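Local atomic coordinates of leucine aminopeptidase 2 (Saccharomyces cerevisiae, PDB entry 2XQ0), a protein that removes amino-terminal residues from peptides, preferring di- and tripeptides, as a zinc aminopeptidase of the M1 family, and has low epoxide hydrolase activity in vitro. Residues 319-324 / 394-399; 327-332 / 412-417. All blocks are in the same frame, centred on the assembly; numbering follows the deposited sequence.

Interaction 1 (319-324 / 394-399). With ZN (zinc ion), chain C; BES (2-(3-amino-2-hydroxy-4-phenyl-butyrylamino)-4-methyl-pentanoic acid), chain B.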
ATOM      1  N   HIS A 319      14.899  -0.091   4.866  1.00 17.74           N
ATOM      2  CA  HIS A 319      15.153   0.480   3.534  1.00 23.78           C
ATOM      3  C   HIS A 319      13.890   0.424   2.666  1.00 19.16           C
ATOM      4  O   HIS A 319      13.950   0.277   1.437  1.00 21.23           O
ATOM      5  CB  HIS A 319      16.319  -0.254   2.865  1.00 22.91           C
ATOM      6  CG  HIS A 319      17.555  -0.260   3.701  1.00 23.11           C
ATOM      7  ND1 HIS A 319      18.463   0.777   3.686  1.00 21.25           N
ATOM      8  CD2 HIS A 319      17.993  -1.136   4.633  1.00 21.90           C
ATOM      9  CE1 HIS A 319      19.422   0.524   4.559  1.00 22.47           C
ATOM     10  NE2 HIS A 319      19.159  -0.629   5.149  1.00 22.92           N
ATOM     11  N   PHE A 320      12.750   0.525   3.341  1.00 18.03           N
ATOM     12  CA  PHE A 320      11.429   0.462   2.721  1.00 16.82           C
ATOM     13  C   PHE A 320      11.260   1.525   1.633  1.00 17.93           C
ATOM     14  O   PHE A 320      10.484   1.337   0.694  1.00 22.62           O
ATOM     15  CB  PHE A 320      10.373   0.638   3.814  1.00 22.30           C
ATOM     16  CG  PHE A 320       8.957   0.425   3.348  1.00 21.09           C
ATOM     17  CD1 PHE A 320       8.617  -0.699   2.609  1.00 22.29           C
ATOM     18  CD2 PHE A 320       7.952   1.322   3.715  1.00 27.79           C
ATOM     19  CE1 PHE A 320       7.299  -0.912   2.197  1.00 26.49           C
ATOM     20  CE2 PHE A 320       6.638   1.118   3.309  1.00 25.24           C
ATOM     21  CZ  PHE A 320       6.318  -0.009   2.545  1.00 22.37           C
ATOM     22  N   TRP A 321      11.981   2.641   1.752  1.00 17.31           N
ATOM     23  CA  TRP A 321      11.896   3.698   0.740  1.00 17.68           C
ATOM     24  C   TRP A 321      12.258   3.205  -0.675  1.00 19.06           C
ATOM     25  O   TRP A 321      11.731   3.719  -1.671  1.00 19.70           O
ATOM     26  CB  TRP A 321      12.736   4.926   1.129  1.00 21.00           C
ATOM     27  CG  TRP A 321      14.180   4.853   0.726  1.00 23.20           C
ATOM     28  CD1 TRP A 321      15.208   4.324   1.453  1.00 29.55           C
ATOM     29  CD2 TRP A 321      14.755   5.344  -0.488  1.00 20.97           C
ATOM     30  NE1 TRP A 321      16.393   4.455   0.761  1.00 25.54           N
ATOM     31  CE2 TRP A 321      16.141   5.069  -0.437  1.00 25.49           C
ATOM     32  CE3 TRP A 321      14.235   5.988  -1.620  1.00 23.96           C
ATOM     33  CZ2 TRP A 321      17.015   5.423  -1.477  1.00 25.05           C
ATOM     34  CZ3 TRP A 321      15.103   6.332  -2.652  1.00 21.95           C
ATOM     35  CH2 TRP A 321      16.480   6.051  -2.568  1.00 23.26           C
ATOM     36  N   LEU A 322      13.142   2.213  -0.766  1.00 18.74           N
ATOM     37  CA  LEU A 322      13.550   1.671  -2.069  1.00 18.72           C
ATOM     38  C   LEU A 322      12.360   1.073  -2.793  1.00 19.02           C
ATOM     39  O   LEU A 322      12.293   1.086  -4.016  1.00 25.32           O
ATOM     40  CB  LEU A 322      14.627   0.607  -1.918  1.00 22.14           C
ATOM     41  CG  LEU A 322      16.023   1.153  -1.576  1.00 23.58           C
ATOM     42  CD1 LEU A 322      16.999   0.023  -1.268  1.00 21.71           C
ATOM     43  CD2 LEU A 322      16.522   2.030  -2.723  1.00 21.96           C
ATOM     44  N   ASN A 323      11.446   0.474  -2.031  0.53 19.06           N
ATOM     45  CA  ASN A 323      10.206  -0.028  -2.600  0.53 19.53           C
ATOM     46  C   ASN A 323       9.284   1.147  -2.902  0.53 23.11           C
ATOM     47  O   ASN A 323       9.065   1.490  -4.063  0.53 21.27           O
ATOM     48  CB  ASN A 323       9.489  -1.008  -1.651  0.53 21.16           C
ATOM     49  CG  ASN A 323      10.042  -2.434  -1.720  0.53 16.53           C
ATOM     50  OD1 ASN A 323      11.214  -2.657  -2.015  0.53 18.80           O
ATOM     51  ND2 ASN A 323       9.187  -3.406  -1.432  0.53 15.80           N
ATOM     52  N   GLU A 324       8.764   1.782  -1.852  1.00 20.80           N
ATOM     53  CA  GLU A 324       7.684   2.759  -2.029  1.00 17.78           C
ATOM     54  C   GLU A 324       8.105   4.073  -2.702  1.00 20.17           C
ATOM     55  O   GLU A 324       7.319   4.667  -3.428  1.00 21.21           O
ATOM     56  CB  GLU A 324       6.973   3.041  -0.704  1.00 19.47           C
ATOM     57  CG  GLU A 324       6.255   1.823  -0.101  1.00 27.80           C
ATOM     58  CD  GLU A 324       5.149   1.261  -0.993  1.00 36.29           C
ATOM     59  OE1 GLU A 324       4.701   1.956  -1.935  1.00 31.87           O
ATOM     60  OE2 GLU A 324       4.712   0.118  -0.744  1.00 45.91           O
ATOM     61  N   PHE A 394      10.200   9.510  -3.102  1.00 18.12           N
ATOM     62  CA  PHE A 394       9.938  10.132  -4.399  1.00 17.88           C
ATOM     63  C   PHE A 394      10.728  11.421  -4.612  1.00 18.19           C
ATOM     64  O   PHE A 394      11.309  11.638  -5.675  1.00 18.98           O
ATOM     65  CB  PHE A 394       8.450  10.448  -4.546  1.00 15.27           C
ATOM     66  CG  PHE A 394       8.181  11.489  -5.586  1.00 15.91           C
ATOM     67  CD1 PHE A 394       8.184  11.157  -6.924  1.00 17.03           C
ATOM     68  CD2 PHE A 394       7.991  12.803  -5.224  1.00 18.88           C
ATOM     69  CE1 PHE A 394       7.976  12.114  -7.892  1.00 20.29           C
ATOM     70  CE2 PHE A 394       7.778  13.773  -6.194  1.00 26.51           C
ATOM     71  CZ  PHE A 394       7.768  13.427  -7.526  1.00 23.54           C
ATOM     72  N   ASN A 395      10.733  12.303  -3.620  1.00 17.85           N
ATOM     73  CA  ASN A 395      11.443  13.572  -3.792  1.00 22.83           C
ATOM     74  C   ASN A 395      12.950  13.466  -3.936  1.00 24.78           C
ATOM     75  O   ASN A 395      13.569  14.269  -4.645  1.00 22.84           O
ATOM     76  CB  ASN A 395      11.067  14.562  -2.690  1.00 23.11           C
ATOM     77  CG  ASN A 395       9.784  15.305  -3.026  1.00 29.22           C
ATOM     78  OD1 ASN A 395       9.764  16.139  -3.930  1.00 30.56           O
ATOM     79  ND2 ASN A 395       8.695  14.965  -2.338  1.00 23.32           N
ATOM     80  N   LEU A 396      13.554  12.476  -3.292  1.00 19.01           N
ATOM     81  CA  LEU A 396      14.983  12.256  -3.522  1.00 23.95           C
ATOM     82  C   LEU A 396      15.211  11.825  -4.970  1.00 19.00           C
ATOM     83  O   LEU A 396      16.125  12.316  -5.644  1.00 21.13           O
ATOM     84  CB  LEU A 396      15.544  11.220  -2.545  1.00 19.14           C
ATOM     85  CG  LEU A 396      16.946  10.723  -2.855  1.00 23.62           C
ATOM     86  CD1 LEU A 396      17.888  11.905  -2.991  1.00 27.82           C
ATOM     87  CD2 LEU A 396      17.415   9.754  -1.769  1.00 18.78           C
ATOM     88  N   LEU A 397      14.354  10.940  -5.478  1.00 16.96           N
ATOM     89  CA  LEU A 397      14.520  10.471  -6.870  1.00 21.35           C
ATOM     90  C   LEU A 397      14.235  11.560  -7.916  1.00 24.04           C
ATOM     91  O   LEU A 397      14.886  11.620  -8.964  1.00 21.88           O
ATOM     92  CB  LEU A 397      13.639   9.253  -7.126  1.00 21.29           C
ATOM     93  CG  LEU A 397      14.027   8.051  -6.260  1.00 23.89           C
ATOM     94  CD1 LEU A 397      13.009   6.942  -6.390  1.00 21.24           C
ATOM     95  CD2 LEU A 397      15.420   7.577  -6.643  1.00 21.74           C
ATOM     96  N   PHE A 398      13.232  12.385  -7.643  1.00 19.64           N
ATOM     97  CA  PHE A 398      12.903  13.505  -8.500  1.00 17.77           C
ATOM     98  C   PHE A 398      14.062  14.532  -8.533  1.00 30.58           C
ATOM     99  O   PHE A 398      14.349  15.139  -9.574  1.00 28.50           O
ATOM    100  CB  PHE A 398      11.596  14.163  -8.031  1.00 22.71           C
ATOM    101  CG  PHE A 398      11.115  15.263  -8.951  1.00 29.39           C
ATOM    102  CD1 PHE A 398      10.608  14.961 -10.204  1.00 27.37           C
ATOM    103  CD2 PHE A 398      11.188  16.595  -8.567  1.00 34.46           C
ATOM    104  CE1 PHE A 398      10.181  15.976 -11.073  1.00 30.64           C
ATOM    105  CE2 PHE A 398      10.757  17.609  -9.423  1.00 39.83           C
ATOM    106  CZ  PHE A 398      10.253  17.290 -10.682  1.00 28.80           C
ATOM    107  N   HIS A 399      14.711  14.722  -7.387  1.00 26.75           N
ATOM    108  CA  HIS A 399      15.879  15.596  -7.283  1.00 30.06           C
ATOM    109  C   HIS A 399      17.025  15.065  -8.142  1.00 29.63           C
ATOM    110  O   HIS A 399      17.651  15.808  -8.897  1.00 28.32           O
ATOM    111  CB  HIS A 399      16.322  15.702  -5.821  1.00 26.54           C
ATOM    112  CG  HIS A 399      17.516  16.584  -5.611  1.00 28.73           C
ATOM    113  ND1 HIS A 399      17.518  17.921  -5.942  1.00 32.48           N
ATOM    114  CD2 HIS A 399      18.740  16.319  -5.104  1.00 36.48           C
ATOM    115  CE1 HIS A 399      18.697  18.441  -5.651  1.00 33.42           C
ATOM    116  NE2 HIS A 399      19.457  17.491  -5.139  1.00 34.90           N
TER
HETATM  117 ZN    ZN C1672       3.043   0.729  -2.807  1.00 30.57          ZN
HETATM  118  N2  BES B 901       1.413  -2.678  -0.323  1.00 46.76           N
HETATM  119  C1  BES B 901       1.216  -1.250  -0.185  1.00 45.88           C
HETATM  120  C6  BES B 901       0.330  -0.955   1.027  1.00 46.67           C
HETATM  121  C7  BES B 901       1.020  -1.402   2.297  1.00 48.03           C
HETATM  122  C8  BES B 901       2.353  -1.070   2.511  1.00 45.10           C
HETATM  123  C12 BES B 901       0.331  -2.158   3.240  1.00 51.51           C
HETATM  124  C9  BES B 901       2.994  -1.483   3.673  1.00 44.27           C
HETATM  125  C11 BES B 901       0.975  -2.573   4.404  1.00 49.59           C
HETATM  126  C10 BES B 901       2.307  -2.234   4.621  1.00 44.60           C
HETATM  127  C2  BES B 901       0.590  -0.652  -1.451  1.00 44.93           C
HETATM  128  O2  BES B 901       1.332  -0.888  -2.657  1.00 32.40           O
HETATM  129  C3  BES B 901       0.465   0.818  -1.226  1.00 47.59           C
HETATM  130  O3  BES B 901       1.453   1.557  -1.225  1.00 38.26           O
HETATM  131  N1  BES B 901      -0.802   1.148  -1.017  1.00 55.01           N
HETATM  132  C4  BES B 901      -1.357   2.460  -0.756  1.00 58.17           C
HETATM  133  C13 BES B 901      -1.846   2.915  -2.125  1.00 51.78           C
HETATM  134  C14 BES B 901      -1.309   4.284  -2.521  1.00 54.64           C
HETATM  135  C15 BES B 901      -1.368   4.452  -4.035  1.00 48.21           C
HETATM  136  C16 BES B 901       0.107   4.517  -1.998  1.00 59.03           C
HETATM  137  C5  BES B 901      -2.543   2.251   0.141  1.00 58.04           C
HETATM  138  O1  BES B 901      -2.905   3.179   0.898  1.00 58.99           O
HETATM  139  O4  BES B 901      -3.127   1.138   0.101  1.00 49.54           O
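Trp321 reaches across to helix 388-403 with the benzo part of its indole and meets two neighbouring leucines there. Its CH2 lies 3.9 Å from CD2 of Leu396, an oblique approach. Leu397 comes instead at the rim of the indole, near its plane, with CG 4.1 Å from CZ3. The first torsion of Trp321 (chi1 86°) sets CG between the backbone N and the carbonyl carbon, and the indole projects from helix 321-339 toward the leucines. CD2 of Leu322, its own neighbour in the chain, lies 3.6 Å above one face of the indole, toward the rim. At its polar corner, NE1 is hydrogen-bonded to Thr428, outside the two segments. All three touching residues are buried and the contact is purely apolar, though small (142 Å²), with no hydrogen bond across it. The solvent side lies on the far flank of helix 388-403, where Phe398 and His399 are partly exposed and do not meet segment 319-324.

On the other side of segment 319-324 the chemistry turns ionic. A bend at chi2 of Glu324 (-61°) turns its carboxylate to the zinc ion, which OE1 binds at 2.2 Å, with OE2 more distant from the metal at 2.7 Å. The hydroxyl O2 and carbonyl O3 of bestatin each lie 2.4 Å from the zinc ion, and His301 and His305 complete the site. Phe320 CZ rests 3.8 Å from C9 on the inhibitor's phenyl ring, helping to line the pocket. One short segment therefore carries both an apolar contact between helices and the third protein ligand of the HExxH zinc site, the glutamate that gluzincins such as the M1 aminopeptidases carry on the helix following the HExxH helix.

Interaction 2 (327-332 / 412-417)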
ATOM      1  N   THR A 327       8.439   3.282  -6.380  1.00 15.25           N
ATOM      2  CA  THR A 327       7.081   3.071  -6.913  1.00 16.00           C
ATOM      3  C   THR A 327       6.348   4.390  -7.163  1.00 13.60           C
ATOM      4  O   THR A 327       5.765   4.576  -8.219  1.00 16.96           O
ATOM      5  CB  THR A 327       6.241   2.150  -6.014  1.00 16.37           C
ATOM      6  OG1 THR A 327       6.913   0.884  -5.905  1.00 21.91           O
ATOM      7  CG2 THR A 327       4.810   1.950  -6.578  1.00 14.06           C
ATOM      8  N   VAL A 328       6.385   5.301  -6.195  1.00 18.10           N
ATOM      9  CA  VAL A 328       5.694   6.573  -6.330  1.00 14.92           C
ATOM     10  C   VAL A 328       6.339   7.347  -7.486  1.00 22.09           C
ATOM     11  O   VAL A 328       5.642   7.982  -8.284  1.00 19.40           O
ATOM     12  CB  VAL A 328       5.717   7.404  -4.994  1.00 19.02           C
ATOM     13  CG1 VAL A 328       5.115   8.808  -5.210  1.00 15.90           C
ATOM     14  CG2 VAL A 328       4.929   6.685  -3.873  1.00 16.58           C
ATOM     15  N   TYR A 329       7.669   7.276  -7.574  1.00 15.49           N
ATOM     16  CA  TYR A 329       8.403   7.909  -8.679  1.00 17.19           C
ATOM     17  C   TYR A 329       7.954   7.331 -10.020  1.00 22.57           C
ATOM     18  O   TYR A 329       7.526   8.062 -10.940  1.00 18.37           O
ATOM     19  CB  TYR A 329       9.942   7.806  -8.496  1.00 24.16           C
ATOM     20  CG  TYR A 329      10.671   8.374  -9.696  1.00 24.09           C
ATOM     21  CD1 TYR A 329      10.864   9.745  -9.834  1.00 23.43           C
ATOM     22  CD2 TYR A 329      11.096   7.545 -10.720  1.00 16.80           C
ATOM     23  CE1 TYR A 329      11.486  10.270 -10.955  1.00 20.64           C
ATOM     24  CE2 TYR A 329      11.698   8.053 -11.827  1.00 17.04           C
ATOM     25  CZ  TYR A 329      11.884   9.416 -11.947  1.00 21.10           C
ATOM     26  OH  TYR A 329      12.489   9.920 -13.066  1.00 26.07           O
ATOM     27  N   LEU A 330       8.012   6.013 -10.131  1.00 16.21           N
ATOM     28  CA  LEU A 330       7.596   5.354 -11.367  1.00 18.46           C
ATOM     29  C   LEU A 330       6.122   5.595 -11.741  1.00 18.38           C
ATOM     30  O   LEU A 330       5.820   5.875 -12.885  1.00 21.10           O
ATOM     31  CB  LEU A 330       7.903   3.855 -11.314  1.00 15.83           C
ATOM     32  CG  LEU A 330       9.405   3.547 -11.289  1.00 27.03           C
ATOM     33  CD1 LEU A 330       9.656   2.056 -11.000  1.00 28.02           C
ATOM     34  CD2 LEU A 330      10.086   3.994 -12.599  1.00 22.98           C
ATOM     35  N   GLU A 331       5.226   5.489 -10.765  1.00 17.18           N
ATOM     36  CA  GLU A 331       3.800   5.771 -10.925  1.00 17.71           C
ATOM     37  C   GLU A 331       3.600   7.143 -11.564  1.00 17.79           C
ATOM     38  O   GLU A 331       2.855   7.293 -12.532  1.00 17.52           O
ATOM     39  CB  GLU A 331       3.139   5.762  -9.539  1.00 27.36           C
ATOM     40  CG  GLU A 331       1.685   6.248  -9.466  1.00 27.81           C
ATOM     41  CD  GLU A 331       1.223   6.455  -8.015  1.00 41.89           C
ATOM     42  OE1 GLU A 331       2.014   6.194  -7.063  1.00 32.72           O
ATOM     43  OE2 GLU A 331       0.061   6.883  -7.827  1.00 43.22           O
ATOM     44  N   ARG A 332       4.270   8.148 -11.008  1.00 17.03           N
ATOM     45  CA  ARG A 332       4.169   9.506 -11.514  1.00 19.00           C
ATOM     46  C   ARG A 332       4.807   9.680 -12.899  1.00 19.64           C
ATOM     47  O   ARG A 332       4.336  10.487 -13.679  1.00 24.44           O
ATOM     48  CB  ARG A 332       4.639  10.529 -10.490  1.00 17.74           C
ATOM     49  CG  ARG A 332       3.689  10.576  -9.289  1.00 15.86           C
ATOM     50  CD  ARG A 332       4.111  11.544  -8.230  1.00 20.34           C
ATOM     51  NE  ARG A 332       3.153  11.482  -7.135  1.00 19.49           N
ATOM     52  CZ  ARG A 332       3.438  11.735  -5.863  1.00 21.07           C
ATOM     53  NH1 ARG A 332       4.673  12.075  -5.502  1.00 19.82           N
ATOM     54  NH2 ARG A 332       2.489  11.625  -4.952  1.00 19.54           N
ATOM     55  N   PRO A 412      18.223   5.767 -18.535  1.00 33.09           N
ATOM     56  CA  PRO A 412      19.222   4.699 -18.698  1.00 36.52           C
ATOM     57  C   PRO A 412      19.654   4.109 -17.358  1.00 29.91           C
ATOM     58  O   PRO A 412      19.846   2.895 -17.254  1.00 26.99           O
ATOM     59  CB  PRO A 412      20.397   5.422 -19.352  1.00 36.17           C
ATOM     60  CG  PRO A 412      19.751   6.527 -20.122  1.00 35.18           C
ATOM     61  CD  PRO A 412      18.611   6.989 -19.263  1.00 32.66           C
ATOM     62  N   PHE A 413      19.806   4.953 -16.344  1.00 28.20           N
ATOM     63  CA  PHE A 413      20.103   4.451 -15.001  1.00 26.37           C
ATOM     64  C   PHE A 413      18.972   3.561 -14.461  1.00 26.59           C
ATOM     65  O   PHE A 413      19.212   2.493 -13.906  1.00 30.03           O
ATOM     66  CB  PHE A 413      20.358   5.586 -14.013  1.00 29.37           C
ATOM     67  CG  PHE A 413      20.445   5.115 -12.580  1.00 34.70           C
ATOM     68  CD1 PHE A 413      21.557   4.411 -12.135  1.00 34.96           C
ATOM     69  CD2 PHE A 413      19.397   5.342 -11.690  1.00 27.58           C
ATOM     70  CE1 PHE A 413      21.634   3.952 -10.818  1.00 27.59           C
ATOM     71  CE2 PHE A 413      19.466   4.894 -10.378  1.00 30.54           C
ATOM     72  CZ  PHE A 413      20.602   4.199  -9.941  1.00 30.51           C
ATOM     73  N   ILE A 414      17.738   4.024 -14.605  1.00 24.40           N
ATOM     74  CA  ILE A 414      16.576   3.273 -14.140  1.00 26.79           C
ATOM     75  C   ILE A 414      16.574   1.849 -14.714  1.00 27.42           C
ATOM     76  O   ILE A 414      16.395   0.865 -13.992  1.00 28.46           O
ATOM     77  CB  ILE A 414      15.293   4.011 -14.536  1.00 25.28           C
ATOM     78  CG1 ILE A 414      15.197   5.330 -13.767  1.00 22.27           C
ATOM     79  CG2 ILE A 414      14.064   3.154 -14.308  1.00 24.68           C
ATOM     80  CD1 ILE A 414      13.945   6.123 -14.121  1.00 29.65           C
ATOM     81  N   ARG A 415      16.788   1.740 -16.017  1.00 24.23           N
ATOM     82  CA  ARG A 415      16.855   0.430 -16.648  1.00 25.01           C
ATOM     83  C   ARG A 415      18.023  -0.392 -16.109  1.00 28.67           C
ATOM     84  O   ARG A 415      17.902  -1.601 -15.932  1.00 34.66           O
ATOM     85  CB  ARG A 415      16.999   0.576 -18.159  1.00 25.32           C
ATOM     86  CG  ARG A 415      15.689   0.898 -18.843  1.00 36.63           C
ATOM     87  CD  ARG A 415      15.912   1.733 -20.083  1.00 40.68           C
ATOM     88  NE  ARG A 415      14.711   2.496 -20.390  1.00 38.48           N
ATOM     89  CZ  ARG A 415      14.675   3.525 -21.221  1.00 41.97           C
ATOM     90  NH1 ARG A 415      13.527   4.154 -21.437  1.00 42.07           N
ATOM     91  NH2 ARG A 415      15.785   3.917 -21.834  1.00 45.59           N
ATOM     92  N   HIS A 416      19.158   0.261 -15.874  1.00 21.17           N
ATOM     93  CA  HIS A 416      20.352  -0.446 -15.423  1.00 28.57           C
ATOM     94  C   HIS A 416      20.101  -1.001 -14.032  1.00 29.66           C
ATOM     95  O   HIS A 416      20.364  -2.179 -13.754  1.00 27.34           O
ATOM     96  CB  HIS A 416      21.549   0.506 -15.395  1.00 27.32           C
ATOM     97  CG  HIS A 416      22.804  -0.123 -14.889  1.00 38.82           C
ATOM     98  ND1 HIS A 416      23.254   0.046 -13.598  1.00 43.58           N
ATOM     99  CD2 HIS A 416      23.702  -0.933 -15.497  1.00 42.82           C
ATOM    100  CE1 HIS A 416      24.379  -0.626 -13.434  1.00 42.22           C
ATOM    101  NE2 HIS A 416      24.671  -1.230 -14.570  1.00 46.84           N
ATOM    102  N   TYR A 417      19.587  -0.129 -13.170  1.00 25.92           N
ATOM    103  CA  TYR A 417      19.239  -0.471 -11.798  1.00 26.31           C
ATOM    104  C   TYR A 417      18.305  -1.676 -11.726  1.00 26.92           C
ATOM    105  O   TYR A 417      18.629  -2.656 -11.060  1.00 27.42           O
ATOM    106  CB  TYR A 417      18.623   0.753 -11.103  1.00 25.17           C
ATOM    107  CG  TYR A 417      18.069   0.507  -9.711  1.00 25.76           C
ATOM    108  CD1 TYR A 417      18.915   0.366  -8.613  1.00 29.41           C
ATOM    109  CD2 TYR A 417      16.699   0.445  -9.489  1.00 20.78           C
ATOM    110  CE1 TYR A 417      18.408   0.151  -7.332  1.00 26.87           C
ATOM    111  CE2 TYR A 417      16.179   0.217  -8.211  1.00 29.93           C
ATOM    112  CZ  TYR A 417      17.049   0.074  -7.133  1.00 33.66           C
ATOM    113  OH  TYR A 417      16.560  -0.141  -5.850  1.00 33.80           O
TER
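Ile414 of helix 407-420 points between Tyr329 and Leu330, consecutive residues of helix 321-339, and the apolar contacts are made by its two branches. The longer branch ends in CD1, which meets the Tyr329 ring at its edge, close to the ring plane, 3.7 Å from CE2. The shorter branch turns CG2 toward Leu330, whose CD2 is 4.4 Å away, a looser touch. Ile414 is extended at chi2 (180°), which carries CD1 out to the ring, while CG of Tyr329 stands anti to the backbone N (chi1 176°) and directs the phenol toward helix 407-420. The closest pair of CA atoms, those of Leu330 and Ile414, is 9.6 Å apart, so side chains alone bridge the gap.

Backbone hydrogen bonds stay inside each helix. Glu331 N is bonded to Thr327 O at 2.8 Å on one side, and Tyr417 N to Phe413 O at 2.7 Å on the other. The second helix is kinked at Pro412 and Phe413, whose N atoms have no bond to the preceding turn; Pro412 has no amide hydrogen to give.

Polar groups are satisfied beyond the contact. The Tyr329 hydroxyl is hydrogen-bonded to Glu401 and to Arg333. On the opposite flank, Glu331 OE1 is bonded to ND1 of His301, a second-shell link that would help fix the rotation of this zinc-binding imidazole, and Arg332 forms a salt bridge with Glu391.

With only 97 Å² buried and neither charge nor hydrogen bond crossing between the segments, the contact rests on dispersion and the exclusion of water: three buried side chains fill part of the gap between the helices, alongside contacts of Ile414 with Trp326 and Arg333, while specific polar bonding is left to the surroundings.

How the interactions relate
From the N terminus the four segments come in the order 319-324, 327-332, 394-399 and 412-417, so the two contacts cross rather than nest. Interaction 1 closes a mostly helical loop of 69 residues, and interaction 2 one of 79 that starts within the first and ends beyond it. Both start on helix 321-339 and bring back the consecutive helices 388-403 and 407-420. Their centres are 10 Å apart and they touch directly: the Phe394 ring of interaction 1 forms a cation-pi pair with Arg332 of interaction 2. Together they tie three helices of the M1 peptidase domain into one bundle beside the zinc site.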